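Local coordinates for Serine/threonine protein phosphatase Stp1 (Streptococcus agalactiae, PDB 2PK0) that probably removes phosphate from serine and threonine residues of proteins, as a magnesium-binding bacterial phosphatase of the PP2C family, at residues A52-M55 / T56-L60; F69-L72 / S73-R76. All coordinates share one frame; numbering follows the deposited sequence.

Interaction 1 (A52-M55 / T56-L60)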
ATOM      1  N   ALA A  52       5.291  -3.629  13.781  1.00 39.05           N
ATOM      2  CA  ALA A  52       5.187  -2.315  13.156  1.00 37.60           C
ATOM      3  C   ALA A  52       4.026  -2.221  12.177  1.00 38.54           C
ATOM      4  O   ALA A  52       3.288  -1.221  12.168  1.00 40.46           O
ATOM      5  CB  ALA A  52       6.498  -1.951  12.463  1.00 36.37           C
ATOM      6  N   SER A  53       3.867  -3.270  11.366  1.00 37.10           N
ATOM      7  CA  SER A  53       2.812  -3.328  10.354  1.00 33.46           C
ATOM      8  C   SER A  53       1.430  -3.466  10.981  1.00 33.43           C
ATOM      9  O   SER A  53       0.534  -2.702  10.646  1.00 34.80           O
ATOM     10  CB  SER A  53       3.078  -4.439   9.329  1.00 31.92           C
ATOM     11  OG  SER A  53       2.997  -5.742   9.881  1.00 27.79           O
ATOM     12  N   GLU A  54       1.269  -4.400  11.915  1.00 34.16           N
ATOM     13  CA  GLU A  54       0.002  -4.520  12.633  1.00 35.51           C
ATOM     14  C   GLU A  54      -0.331  -3.318  13.534  1.00 35.52           C
ATOM     15  O   GLU A  54      -1.495  -2.954  13.660  1.00 36.33           O
ATOM     16  CB  GLU A  54      -0.083  -5.832  13.415  1.00 35.98           C
ATOM     17  CG  GLU A  54      -1.435  -6.047  14.092  1.00 39.78           C
ATOM     18  CD  GLU A  54      -1.617  -7.443  14.627  1.00 43.37           C
ATOM     19  OE1 GLU A  54      -0.694  -8.273  14.439  1.00 44.69           O
ATOM     20  OE2 GLU A  54      -2.684  -7.708  15.232  1.00 44.22           O
ATOM     21  N   MET A  55       0.669  -2.675  14.131  1.00 34.68           N
ATOM     22  CA  MET A  55       0.382  -1.526  15.003  1.00 35.99           C
ATOM     23  C   MET A  55      -0.110  -0.295  14.244  1.00 34.09           C
ATOM     24  O   MET A  55      -1.115   0.298  14.613  1.00 32.95           O
ATOM     25  CB  MET A  55       1.591  -1.159  15.843  1.00 35.54           C
ATOM     26  CG  MET A  55       1.278  -0.405  17.104  1.00 40.09           C
ATOM     27  SD  MET A  55       2.610  -0.704  18.291  1.00 45.72           S
ATOM     28  CE  MET A  55       1.866  -1.905  19.435  1.00 42.19           C
ATOM     29  N   THR A  56       0.602   0.068  13.183  1.00 32.89           N
ATOM     30  CA  THR A  56       0.210   1.164  12.311  1.00 30.87           C
ATOM     31  C   THR A  56      -1.219   0.995  11.824  1.00 30.65           C
ATOM     32  O   THR A  56      -2.045   1.857  12.060  1.00 34.60           O
ATOM     33  CB  THR A  56       1.131   1.232  11.093  1.00 32.28           C
ATOM     34  OG1 THR A  56       2.484   1.402  11.529  1.00 31.96           O
ATOM     35  CG2 THR A  56       0.736   2.373  10.158  1.00 31.95           C
ATOM     36  N   VAL A  57      -1.501  -0.132  11.179  1.00 27.29           N
ATOM     37  CA  VAL A  57      -2.833  -0.445  10.673  1.00 25.65           C
ATOM     38  C   VAL A  57      -3.927  -0.451  11.758  1.00 25.05           C
ATOM     39  O   VAL A  57      -4.962   0.171  11.576  1.00 25.02           O
ATOM     40  CB  VAL A  57      -2.833  -1.800   9.864  1.00 24.73           C
ATOM     41  CG1 VAL A  57      -4.252  -2.257   9.516  1.00 17.93           C
ATOM     42  CG2 VAL A  57      -1.973  -1.686   8.593  1.00 20.54           C
ATOM     43  N   THR A  58      -3.684  -1.119  12.886  1.00 25.96           N
ATOM     44  CA  THR A  58      -4.675  -1.177  13.973  1.00 27.72           C
ATOM     45  C   THR A  58      -4.907   0.196  14.642  1.00 29.39           C
ATOM     46  O   THR A  58      -6.039   0.614  14.744  1.00 29.76           O
ATOM     47  CB  THR A  58      -4.353  -2.290  15.029  1.00 27.86           C
ATOM     48  OG1 THR A  58      -4.142  -3.535  14.361  1.00 27.87           O
ATOM     49  CG2 THR A  58      -5.489  -2.491  16.029  1.00 25.71           C
ATOM     50  N   ASP A  59      -3.839   0.897  15.033  1.00 31.82           N
ATOM     51  CA  ASP A  59      -3.928   2.232  15.660  1.00 33.77           C
ATOM     52  C   ASP A  59      -4.609   3.307  14.806  1.00 33.83           C
ATOM     53  O   ASP A  59      -5.491   4.032  15.294  1.00 33.48           O
ATOM     54  CB  ASP A  59      -2.545   2.756  16.064  1.00 34.48           C
ATOM     55  CG  ASP A  59      -1.965   2.042  17.280  1.00 39.11           C
ATOM     56  OD1 ASP A  59      -2.641   1.155  17.858  1.00 39.56           O
ATOM     57  OD2 ASP A  59      -0.817   2.378  17.658  1.00 41.10           O
ATOM     58  N   LEU A  60      -4.180   3.412  13.550  1.00 32.34           N
ATOM     59  CA  LEU A  60      -4.745   4.380  12.627  1.00 32.68           C
ATOM     60  C   LEU A  60      -6.211   4.109  12.376  1.00 33.44           C
ATOM     61  O   LEU A  60      -7.020   5.031  12.404  1.00 32.02           O
ATOM     62  CB  LEU A  60      -4.011   4.352  11.289  1.00 33.02           C
ATOM     63  CG  LEU A  60      -3.012   5.472  10.993  1.00 33.57           C
ATOM     64  CD1 LEU A  60      -1.855   5.470  11.962  1.00 32.84           C
ATOM     65  CD2 LEU A  60      -2.516   5.269   9.594  1.00 33.48           C
TER

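Interaction 2 (F69-L72 / S73-R76)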
ATOM      1  N   PHE A  69     -15.457  12.916   9.682  1.00 40.49           N
ATOM      2  CA  PHE A  69     -15.377  13.684   8.454  1.00 41.50           C
ATOM      3  C   PHE A  69     -15.798  13.030   7.155  1.00 41.14           C
ATOM      4  O   PHE A  69     -15.823  11.810   7.021  1.00 40.49           O
ATOM      5  CB  PHE A  69     -14.025  14.382   8.269  1.00 42.99           C
ATOM      6  CG  PHE A  69     -12.888  13.831   9.090  1.00 43.15           C
ATOM      7  CD1 PHE A  69     -12.225  12.681   8.710  1.00 43.66           C
ATOM      8  CD2 PHE A  69     -12.416  14.537  10.192  1.00 42.74           C
ATOM      9  CE1 PHE A  69     -11.162  12.224   9.441  1.00 42.71           C
ATOM     10  CE2 PHE A  69     -11.363  14.085  10.911  1.00 41.81           C
ATOM     11  CZ  PHE A  69     -10.726  12.932  10.533  1.00 42.15           C
ATOM     12  N   SER A  70     -16.138  13.878   6.193  1.00 41.19           N
ATOM     13  CA  SER A  70     -16.666  13.419   4.926  1.00 42.88           C
ATOM     14  C   SER A  70     -16.060  14.181   3.766  1.00 43.43           C
ATOM     15  O   SER A  70     -16.431  13.951   2.622  1.00 43.31           O
ATOM     16  CB  SER A  70     -18.179  13.585   4.904  1.00 42.04           C
ATOM     17  OG  SER A  70     -18.519  14.916   5.216  1.00 44.13           O
ATOM     18  N   GLU A  71     -15.134  15.092   4.064  1.00 43.61           N
ATOM     19  CA  GLU A  71     -14.519  15.913   3.023  1.00 43.18           C
ATOM     20  C   GLU A  71     -13.040  15.572   2.853  1.00 41.72           C
ATOM     21  O   GLU A  71     -12.376  15.187   3.814  1.00 42.19           O
ATOM     22  CB  GLU A  71     -14.690  17.409   3.326  1.00 44.56           C
ATOM     23  CG  GLU A  71     -16.119  17.867   3.587  1.00 48.16           C
ATOM     24  CD  GLU A  71     -17.007  17.788   2.347  1.00 52.48           C
ATOM     25  OE1 GLU A  71     -16.617  18.313   1.282  1.00 53.31           O
ATOM     26  OE2 GLU A  71     -18.109  17.204   2.436  1.00 55.32           O
ATOM     27  N   LEU A  72     -12.534  15.732   1.632  1.00 38.76           N
ATOM     28  CA  LEU A  72     -11.163  15.358   1.277  1.00 35.79           C
ATOM     29  C   LEU A  72     -10.091  16.069   2.080  1.00 36.08           C
ATOM     30  O   LEU A  72      -9.097  15.466   2.464  1.00 36.41           O
ATOM     31  CB  LEU A  72     -10.911  15.613  -0.206  1.00 33.10           C
ATOM     32  CG  LEU A  72     -11.661  14.668  -1.144  1.00 33.35           C
ATOM     33  CD1 LEU A  72     -11.762  15.235  -2.552  1.00 32.17           C
ATOM     34  CD2 LEU A  72     -11.037  13.284  -1.155  1.00 31.74           C
ATOM     35  N   SER A  73     -10.316  17.349   2.338  1.00 36.44           N
ATOM     36  CA  SER A  73      -9.326  18.203   2.962  1.00 36.50           C
ATOM     37  C   SER A  73      -9.167  17.868   4.440  1.00 36.95           C
ATOM     38  O   SER A  73      -8.083  18.037   5.006  1.00 37.16           O
ATOM     39  CB  SER A  73      -9.730  19.672   2.779  1.00 37.97           C
ATOM     40  OG  SER A  73     -11.021  19.923   3.323  1.00 40.59           O
ATOM     41  N   GLU A  74     -10.249  17.385   5.049  1.00 36.25           N
ATOM     42  CA  GLU A  74     -10.247  17.002   6.454  1.00 40.56           C
ATOM     43  C   GLU A  74      -9.543  15.656   6.626  1.00 39.17           C
ATOM     44  O   GLU A  74      -8.787  15.432   7.593  1.00 40.19           O
ATOM     45  CB  GLU A  74     -11.681  16.903   6.978  1.00 41.93           C
ATOM     46  CG  GLU A  74     -12.553  18.130   6.716  1.00 47.62           C
ATOM     47  CD  GLU A  74     -13.993  17.964   7.211  1.00 49.17           C
ATOM     48  OE1 GLU A  74     -14.762  17.147   6.643  1.00 52.36           O
ATOM     49  OE2 GLU A  74     -14.361  18.675   8.168  1.00 52.99           O
ATOM     50  N   ILE A  75      -9.800  14.771   5.672  1.00 34.63           N
ATOM     51  CA  ILE A  75      -9.187  13.463   5.619  1.00 31.14           C
ATOM     52  C   ILE A  75      -7.685  13.606   5.352  1.00 31.34           C
ATOM     53  O   ILE A  75      -6.862  12.898   5.959  1.00 30.01           O
ATOM     54  CB  ILE A  75      -9.911  12.592   4.557  1.00 30.15           C
ATOM     55  CG1 ILE A  75     -11.285  12.206   5.083  1.00 28.34           C
ATOM     56  CG2 ILE A  75      -9.151  11.314   4.236  1.00 29.96           C
ATOM     57  CD1 ILE A  75     -12.162  11.606   4.065  1.00 26.14           C
ATOM     58  N   ARG A  76      -7.329  14.545   4.475  1.00 30.67           N
ATOM     59  CA  ARG A  76      -5.916  14.862   4.204  1.00 33.57           C
ATOM     60  C   ARG A  76      -5.161  15.385   5.443  1.00 35.54           C
ATOM     61  O   ARG A  76      -4.050  14.947   5.716  1.00 36.18           O
ATOM     62  CB  ARG A  76      -5.784  15.861   3.057  1.00 33.26           C
ATOM     63  CG  ARG A  76      -4.378  15.958   2.531  1.00 37.02           C
ATOM     64  CD  ARG A  76      -4.104  17.251   1.794  1.00 37.59           C
ATOM     65  NE  ARG A  76      -3.842  18.333   2.729  1.00 41.58           N
ATOM     66  CZ  ARG A  76      -2.679  18.963   2.876  1.00 41.45           C
ATOM     67  NH1 ARG A  76      -1.617  18.644   2.141  1.00 39.05           N
ATOM     68  NH2 ARG A  76      -2.597  19.939   3.770  1.00 42.27           N
TER

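Interaction 1 (A52-M55 / T56-L60)
With chi1 at -58° in Thr56 and -52° in Thr58, each OG1 sits beside its own backbone N and turns back along the helix to the carbonyl four residues earlier. Thr56 OG1 meets Ala52 O at 2.8 Å, and Thr58 OG1 reaches Glu54 O at the same 2.8 Å. Both carbonyls also accept the normal helical N-H of the same threonine, so each oxygen is gripped twice, hydroxyl and amide arriving from opposite faces of its plane. The extended Glu54 chain runs alongside Thr58, its CG 3.7 Å from Thr58 OG1. This is the middle of helix 48-64, one of two helices laid side by side over a β-sheet in the PP2C fold: Val57 meets strands 23-29 and 35-43, while Thr56 touches strand 103-112 and Ile90 of helix 72-96. Val57 CG2 also lies against Ser53 O at 3.4 Å. One residue along from the Glu54-Thr58 pair, Met55 and Asp59 point the same way, and Met55 CG comes within 3.5 Å of Asp59 OD2, a carboxylate oxygen whose salt bridge goes to Lys89 of helix 72-96. Asp59 N closes the same turn, donating to Met55 O at 2.8 Å.

Interaction 2 (F69-L72 / S73-R76)
The Phe69 and Glu74 side chains pass alongside each other, running opposite ways, where the chain enters helix 72-96 with Glu71 as the N-cap residue. The link from Glu74 back to Glu71 is half of a capping box: Glu74 OE1 accepts Glu71 N in a weak, bent bond of 3.3 Å, while the return bond, also weak, uses the backbone carbonyl of Glu71 instead of its side chain. The Glu74 carboxylate gets there because CG stands beside its own backbone N (chi1 -52°) and the chain then runs straight on, carrying OE1 to 3.3 Å from Phe69 CB.

The apolar, packed side is formed by Phe69 and Ile75. Phe69 CD1 touches Ile75 CG1 at 3.8 Å, the two side chains crossing at a slant, and Ile75 is buried, continuing this apolar patch onto Trp64 of helix 48-64 and onto strands 103-112 and 115-121. Trp78, one turn further along the helix, meets the Phe69 ring with the planes inclined at about 60°. The Ile75 N-H makes the first fairly straight helical bond, 3.2 Å to Glu71 O.

The outer side is looser. Glu71 is exposed; its chain bends at chi2 and the carboxylate swings clear of 73-76, leaving Glu71 OE2 5.4 Å from Glu74 OE1, a separation that probably eases the repulsion between the two carboxylates, whose planes are turned 55° apart. Arg76, although exposed, runs its chain away from 69-72 and touches Ile117 and Leu181, while its amide donates to Leu72 O. Back on the packed side, Glu74 O stands over the centre of one face of the Phe69 ring, 4.2 Å above its plane.

In the fold
Interactions 1 and 2 follow each other in the chain: 52-60 forms the middle of helix 48-64, whereas segment 69-76 runs from the next loop into helix 72-96. Their centres are 21 Å apart and their nearest atoms about 9 Å, so the two do not touch. They are joined by the packing of the two helices on each other, as where Ala52 touches Ile90 and Ile75 touches Trp64, and on the same sheet, where strand 103-112 meets side chains from both. Interaction 1 is nearer the metal site: the side chain of Ser53 is about 7 Å from a bound magnesium, in the region where Asp41, Gly42, Asp197 and Asp236 hold the ions. Interaction 2 is a surface contact 20 Å from the chain centre.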